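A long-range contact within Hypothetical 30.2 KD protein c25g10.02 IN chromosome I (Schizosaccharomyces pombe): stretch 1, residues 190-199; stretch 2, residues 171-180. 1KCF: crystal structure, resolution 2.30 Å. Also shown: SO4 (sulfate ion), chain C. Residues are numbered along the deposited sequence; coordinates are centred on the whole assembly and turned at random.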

ATOM      1  N   SER A 190     -26.749   7.689  16.812  1.00 48.93           N
ATOM      2  CA  SER A 190     -26.150   7.233  15.566  1.00 47.63           C
ATOM      3  C   SER A 190     -25.275   8.360  15.012  1.00 44.94           C
ATOM      4  O   SER A 190     -25.435   9.517  15.393  1.00 45.65           O
ATOM      5  CB  SER A 190     -27.240   6.879  14.550  1.00 47.28           C
ATOM      6  OG  SER A 190     -27.888   8.043  14.073  1.00 49.81           O
ATOM      7  N   ARG A 191     -24.349   8.014  14.124  1.00 43.51           N
ATOM      8  CA  ARG A 191     -23.455   8.999  13.517  1.00 42.62           C
ATOM      9  C   ARG A 191     -24.251  10.088  12.797  1.00 41.78           C
ATOM     10  O   ARG A 191     -23.937  11.270  12.911  1.00 38.54           O
ATOM     11  CB  ARG A 191     -22.499   8.302  12.548  1.00 41.95           C
ATOM     12  CG  ARG A 191     -21.509   7.370  13.239  1.00 44.26           C
ATOM     13  CD  ARG A 191     -20.814   6.450  12.244  1.00 46.86           C
ATOM     14  NE  ARG A 191     -21.767   5.570  11.574  1.00 50.37           N
ATOM     15  CZ  ARG A 191     -21.492   4.843  10.496  1.00 51.91           C
ATOM     16  NH1 ARG A 191     -20.283   4.887   9.954  1.00 53.77           N
ATOM     17  NH2 ARG A 191     -22.428   4.075   9.955  1.00 52.35           N
ATOM     18  N   VAL A 192     -25.288   9.684  12.069  1.00 43.81           N
ATOM     19  CA  VAL A 192     -26.142  10.628  11.346  1.00 43.54           C
ATOM     20  C   VAL A 192     -26.803  11.612  12.310  1.00 44.01           C
ATOM     21  O   VAL A 192     -26.881  12.808  12.036  1.00 45.61           O
ATOM     22  CB  VAL A 192     -27.234   9.878  10.551  1.00 43.55           C
ATOM     23  CG1 VAL A 192     -28.336  10.836  10.121  1.00 42.74           C
ATOM     24  CG2 VAL A 192     -26.613   9.215   9.330  1.00 43.65           C
ATOM     25  N   GLN A 193     -27.278  11.105  13.443  1.00 46.18           N
ATOM     26  CA  GLN A 193     -27.923  11.948  14.442  1.00 46.42           C
ATOM     27  C   GLN A 193     -26.928  12.897  15.099  1.00 45.27           C
ATOM     28  O   GLN A 193     -27.266  14.039  15.412  1.00 45.74           O
ATOM     29  CB  GLN A 193     -28.593  11.088  15.516  1.00 48.21           C
ATOM     30  CG  GLN A 193     -30.110  11.034  15.406  1.00 55.43           C
ATOM     31  CD  GLN A 193     -30.748  12.418  15.420  1.00 60.17           C
ATOM     32  OE1 GLN A 193     -30.615  13.170  16.390  1.00 60.83           O
ATOM     33  NE2 GLN A 193     -31.441  12.761  14.337  1.00 62.37           N
ATOM     34  N   MET A 194     -25.705  12.426  15.318  1.00 43.28           N
ATOM     35  CA  MET A 194     -24.690  13.272  15.932  1.00 43.16           C
ATOM     36  C   MET A 194     -24.381  14.459  15.030  1.00 41.56           C
ATOM     37  O   MET A 194     -24.295  15.589  15.501  1.00 40.76           O
ATOM     38  CB  MET A 194     -23.407  12.483  16.206  1.00 43.35           C
ATOM     39  CG  MET A 194     -23.565  11.394  17.249  1.00 47.45           C
ATOM     40  SD  MET A 194     -21.980  10.756  17.862  1.00 53.12           S
ATOM     41  CE  MET A 194     -21.651   9.468  16.693  1.00 50.63           C
ATOM     42  N   VAL A 195     -24.222  14.204  13.733  1.00 41.28           N
ATOM     43  CA  VAL A 195     -23.922  15.263  12.781  1.00 42.13           C
ATOM     44  C   VAL A 195     -25.098  16.210  12.634  1.00 45.67           C
ATOM     45  O   VAL A 195     -24.921  17.425  12.557  1.00 46.31           O
ATOM     46  CB  VAL A 195     -23.567  14.691  11.396  1.00 40.70           C
ATOM     47  CG1 VAL A 195     -23.398  15.830  10.387  1.00 37.17           C
ATOM     48  CG2 VAL A 195     -22.284  13.879  11.493  1.00 40.01           C
ATOM     49  N   LYS A 196     -26.299  15.646  12.592  1.00 49.79           N
ATOM     50  CA  LYS A 196     -27.513  16.443  12.467  1.00 52.96           C
ATOM     51  C   LYS A 196     -27.587  17.408  13.644  1.00 53.20           C
ATOM     52  O   LYS A 196     -27.979  18.567  13.497  1.00 53.78           O
ATOM     53  CB  LYS A 196     -28.740  15.524  12.456  1.00 55.44           C
ATOM     54  CG  LYS A 196     -30.060  16.261  12.390  1.00 60.77           C
ATOM     55  CD  LYS A 196     -31.224  15.294  12.276  1.00 65.88           C
ATOM     56  CE  LYS A 196     -32.551  16.037  12.302  1.00 69.03           C
ATOM     57  NZ  LYS A 196     -33.708  15.125  12.073  1.00 70.87           N
ATOM     58  N   GLU A 197     -27.193  16.924  14.815  1.00 54.56           N
ATOM     59  CA  GLU A 197     -27.201  17.739  16.020  1.00 54.71           C
ATOM     60  C   GLU A 197     -26.152  18.837  15.899  1.00 53.84           C
ATOM     61  O   GLU A 197     -26.408  19.996  16.222  1.00 52.97           O
ATOM     62  CB  GLU A 197     -26.900  16.868  17.236  1.00 58.05           C
ATOM     63  CG  GLU A 197     -26.940  17.616  18.553  1.00 64.59           C
ATOM     64  CD  GLU A 197     -26.596  16.727  19.727  1.00 67.73           C
ATOM     65  OE1 GLU A 197     -27.174  15.622  19.821  1.00 68.69           O
ATOM     66  OE2 GLU A 197     -25.755  17.136  20.555  1.00 71.53           O
ATOM     67  N   LEU A 198     -24.965  18.462  15.434  1.00 52.58           N
ATOM     68  CA  LEU A 198     -23.880  19.418  15.266  1.00 52.09           C
ATOM     69  C   LEU A 198     -24.280  20.534  14.309  1.00 51.36           C
ATOM     70  O   LEU A 198     -23.958  21.698  14.536  1.00 50.96           O
ATOM     71  CB  LEU A 198     -22.624  18.705  14.752  1.00 52.89           C
ATOM     72  CG  LEU A 198     -21.951  17.803  15.789  1.00 51.68           C
ATOM     73  CD1 LEU A 198     -20.799  17.039  15.160  1.00 51.67           C
ATOM     74  CD2 LEU A 198     -21.457  18.659  16.944  1.00 51.02           C
ATOM     75  N   ILE A 199     -24.984  20.173  13.241  1.00 51.75           N
ATOM     76  CA  ILE A 199     -25.438  21.148  12.253  1.00 53.62           C
ATOM     77  C   ILE A 199     -26.526  22.049  12.836  1.00 56.04           C
ATOM     78  O   ILE A 199     -26.436  23.278  12.767  1.00 56.28           O
ATOM     79  CB  ILE A 199     -26.001  20.446  10.998  1.00 52.20           C
ATOM     80  CG1 ILE A 199     -24.875  19.705  10.272  1.00 50.39           C
ATOM     81  CG2 ILE A 199     -26.673  21.466  10.085  1.00 50.56           C
ATOM     82  CD1 ILE A 199     -25.338  18.893   9.088  1.00 50.59           C
TER
HETATM   83  S   SO4 C 400     -24.538   4.127  13.617  1.00 71.09           S
HETATM   84  O1  SO4 C 400     -24.203   5.467  13.103  1.00 72.32           O
HETATM   85  O2  SO4 C 400     -24.118   4.037  15.028  1.00 72.61           O
HETATM   86  O3  SO4 C 400     -25.993   3.913  13.509  1.00 71.37           O
HETATM   87  O4  SO4 C 400     -23.834   3.100  12.826  1.00 71.28           O
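Stretch 2, residues 171-180: TYSYWASVLN

Two helices of one chain pack chiefly through side chains. Stretch 2 is helical from Thr 171 to Leu 179, continuing a helix that begins earlier in the chain; stretch 1 is helical from Arg 191 to Ile 199 and runs on beyond it. Their N-to-C directions differ by 59°, so the helices cross obliquely, and their axes come no closer than 11.4 Å. That spacing leaves room for side chains between the backbones: the CA atoms of Met 194 and Leu 179 lie 7.0 Å apart, those of Arg 191 and Tyr 172 8.6 Å. Within each helix, i to i+4 backbone bonds form, such as Leu 179 N to Trp 175 O (2.8 Å) and Leu 198 N to Met 194 O (3.0 Å), and no hydrogen bond crosses between the stretches. Stretch 1 starts with a cap: the OG of Ser 190, chi1 in the p well, accepts from Gln 193 N at 3.2 Å, meeting a first-turn amide that has no earlier helical carbonyl to bond.

Apolar packing supplies the centre of the contact. Met 194 and Leu 179 point toward the opposing stretch and lose the largest areas to it, 80 and 85 Å²; Met 194 CB lies 3.4 Å from Leu 179 CD1. The extended m, t course of Met 194 also carries its sulfur to the preceding turn of stretch 2, where SD is 3.6 Å from Trp 175 CB. Met 194 thus touches two residues four apart, which a helix places on the same side. Glu 197, three residues after Met 194, reaches Leu 179 as well: its OE2 approaches Leu 179 CD2 to 3.2 Å, a close contact between a carboxylate oxygen and a methyl group, while its OE1 is hydrogen-bonded to a residue adjoining one of the stretches. In all, 389 Å² is buried, both sides summed.

Aromatic contacts extend this packing. Leu 198 lays its CD1 over one face of the Trp 175 indole, 4.0 Å from the centroid of the six-membered ring and 23° off its normal, a CH-pi arrangement; the closest ring atom, Trp 175 CH2, is 3.7 Å from Leu 198 CD1. The sulfur of Met 194 meets the same indole obliquely, with SD 5.5 Å from the centroid of the five-membered ring. At the other end of the contact, Arg 191 and Tyr 172 both set out sideways, yet their side chains converge, bringing Arg 191 CD to 4.0 Å from Tyr 172 CE2.

The charge of Arg 191 is met by the sulfate, probably taken from the crystallisation liquor. Sulfate O1 accepts from both Arg 191 N (2.7 Å) and Arg 191 NE (2.9 Å), joining the backbone at the helix start to the edge of the guanidinium; a weak bond runs from Arg 191 NH2 to sulfate O4 (3.3 Å).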

ATOM      1  N   THR A 171     -12.110   8.591  17.225  1.00 51.46           N
ATOM      2  CA  THR A 171     -13.141   9.429  16.631  1.00 50.71           C
ATOM      3  C   THR A 171     -14.490   9.181  17.298  1.00 52.07           C
ATOM      4  O   THR A 171     -15.106  10.099  17.836  1.00 49.98           O
ATOM      5  CB  THR A 171     -13.271   9.152  15.118  1.00 49.76           C
ATOM      6  OG1 THR A 171     -12.029   9.452  14.470  1.00 49.98           O
ATOM      7  CG2 THR A 171     -14.368  10.007  14.508  1.00 50.50           C
ATOM      8  N   TYR A 172     -14.932   7.928  17.269  1.00 54.97           N
ATOM      9  CA  TYR A 172     -16.212   7.526  17.849  1.00 56.87           C
ATOM     10  C   TYR A 172     -16.272   7.707  19.362  1.00 57.08           C
ATOM     11  O   TYR A 172     -17.258   8.218  19.899  1.00 58.17           O
ATOM     12  CB  TYR A 172     -16.485   6.064  17.498  1.00 57.91           C
ATOM     13  CG  TYR A 172     -16.489   5.793  16.010  1.00 60.52           C
ATOM     14  CD1 TYR A 172     -15.971   4.602  15.501  1.00 61.22           C
ATOM     15  CD2 TYR A 172     -17.029   6.716  15.112  1.00 61.26           C
ATOM     16  CE1 TYR A 172     -15.989   4.335  14.136  1.00 62.12           C
ATOM     17  CE2 TYR A 172     -17.056   6.459  13.740  1.00 60.60           C
ATOM     18  CZ  TYR A 172     -16.535   5.265  13.261  1.00 60.91           C
ATOM     19  OH  TYR A 172     -16.568   4.990  11.913  1.00 59.30           O
ATOM     20  N   SER A 173     -15.219   7.272  20.046  1.00 56.06           N
ATOM     21  CA  SER A 173     -15.145   7.390  21.497  1.00 55.32           C
ATOM     22  C   SER A 173     -15.307   8.850  21.876  1.00 54.53           C
ATOM     23  O   SER A 173     -15.994   9.188  22.843  1.00 55.74           O
ATOM     24  CB  SER A 173     -13.794   6.871  21.998  1.00 57.64           C
ATOM     25  OG  SER A 173     -13.512   7.338  23.306  1.00 59.75           O
ATOM     26  N   TYR A 174     -14.667   9.716  21.101  1.00 51.53           N
ATOM     27  CA  TYR A 174     -14.738  11.142  21.345  1.00 49.32           C
ATOM     28  C   TYR A 174     -16.167  11.670  21.274  1.00 48.84           C
ATOM     29  O   TYR A 174     -16.659  12.294  22.219  1.00 49.10           O
ATOM     30  CB  TYR A 174     -13.880  11.904  20.332  1.00 46.69           C
ATOM     31  CG  TYR A 174     -14.114  13.397  20.378  1.00 46.06           C
ATOM     32  CD1 TYR A 174     -13.650  14.169  21.449  1.00 45.34           C
ATOM     33  CD2 TYR A 174     -14.851  14.029  19.383  1.00 42.84           C
ATOM     34  CE1 TYR A 174     -13.924  15.537  21.523  1.00 45.23           C
ATOM     35  CE2 TYR A 174     -15.130  15.388  19.445  1.00 44.10           C
ATOM     36  CZ  TYR A 174     -14.668  16.137  20.513  1.00 46.12           C
ATOM     37  OH  TYR A 174     -14.965  17.481  20.565  1.00 46.89           O
ATOM     38  N   TRP A 175     -16.831  11.428  20.152  1.00 48.43           N
ATOM     39  CA  TRP A 175     -18.187  11.924  19.974  1.00 50.24           C
ATOM     40  C   TRP A 175     -19.218  11.306  20.909  1.00 50.52           C
ATOM     41  O   TRP A 175     -20.183  11.965  21.291  1.00 50.40           O
ATOM     42  CB  TRP A 175     -18.618  11.761  18.514  1.00 49.56           C
ATOM     43  CG  TRP A 175     -17.936  12.745  17.604  1.00 49.24           C
ATOM     44  CD1 TRP A 175     -17.083  12.462  16.574  1.00 49.06           C
ATOM     45  CD2 TRP A 175     -18.020  14.174  17.672  1.00 47.76           C
ATOM     46  NE1 TRP A 175     -16.630  13.624  16.000  1.00 46.12           N
ATOM     47  CE2 TRP A 175     -17.190  14.691  16.653  1.00 46.85           C
ATOM     48  CE3 TRP A 175     -18.716  15.070  18.495  1.00 48.61           C
ATOM     49  CZ2 TRP A 175     -17.037  16.063  16.433  1.00 46.85           C
ATOM     50  CZ3 TRP A 175     -18.563  16.438  18.276  1.00 47.86           C
ATOM     51  CH2 TRP A 175     -17.729  16.917  17.252  1.00 48.43           C
ATOM     52  N   ALA A 176     -19.016  10.050  21.286  1.00 53.26           N
ATOM     53  CA  ALA A 176     -19.943   9.375  22.186  1.00 55.54           C
ATOM     54  C   ALA A 176     -19.998  10.086  23.542  1.00 57.81           C
ATOM     55  O   ALA A 176     -21.077  10.372  24.064  1.00 58.25           O
ATOM     56  CB  ALA A 176     -19.523   7.928  22.376  1.00 54.38           C
ATOM     57  N   SER A 177     -18.831  10.377  24.103  1.00 58.90           N
ATOM     58  CA  SER A 177     -18.757  11.039  25.400  1.00 61.06           C
ATOM     59  C   SER A 177     -19.163  12.506  25.352  1.00 62.20           C
ATOM     60  O   SER A 177     -19.682  13.044  26.332  1.00 63.18           O
ATOM     61  CB  SER A 177     -17.342  10.918  25.971  1.00 61.84           C
ATOM     62  OG  SER A 177     -16.384  11.438  25.068  1.00 63.93           O
ATOM     63  N   VAL A 178     -18.933  13.152  24.214  1.00 62.37           N
ATOM     64  CA  VAL A 178     -19.268  14.563  24.063  1.00 61.64           C
ATOM     65  C   VAL A 178     -20.732  14.809  23.722  1.00 61.20           C
ATOM     66  O   VAL A 178     -21.285  15.851  24.067  1.00 61.35           O
ATOM     67  CB  VAL A 178     -18.393  15.227  22.975  1.00 62.60           C
ATOM     68  CG1 VAL A 178     -18.817  16.676  22.767  1.00 62.99           C
ATOM     69  CG2 VAL A 178     -16.930  15.156  23.377  1.00 63.66           C
ATOM     70  N   LEU A 179     -21.364  13.851  23.052  1.00 61.29           N
ATOM     71  CA  LEU A 179     -22.761  14.012  22.662  1.00 61.24           C
ATOM     72  C   LEU A 179     -23.776  13.185  23.449  1.00 61.70           C
ATOM     73  O   LEU A 179     -24.947  13.552  23.514  1.00 63.17           O
ATOM     74  CB  LEU A 179     -22.916  13.735  21.163  1.00 58.01           C
ATOM     75  CG  LEU A 179     -22.182  14.735  20.262  1.00 57.83           C
ATOM     76  CD1 LEU A 179     -22.399  14.375  18.798  1.00 56.19           C
ATOM     77  CD2 LEU A 179     -22.685  16.143  20.545  1.00 53.36           C
ATOM     78  N   ASN A 180     -23.343  12.075  24.040  1.00 62.74           N
ATOM     79  CA  ASN A 180     -24.256  11.239  24.817  1.00 63.37           C
ATOM     80  C   ASN A 180     -24.134  11.562  26.304  1.00 63.58           C
ATOM     81  O   ASN A 180     -24.923  12.339  26.844  1.00 64.12           O
ATOM     82  CB  ASN A 180     -23.964   9.748  24.597  1.00 62.72           C
ATOM     83  CG  ASN A 180     -24.060   9.341  23.135  1.00 63.36           C
ATOM     84  OD1 ASN A 180     -24.966   9.765  22.420  1.00 64.76           O
ATOM     85  ND2 ASN A 180     -23.133   8.500  22.692  1.00 62.55           N
TER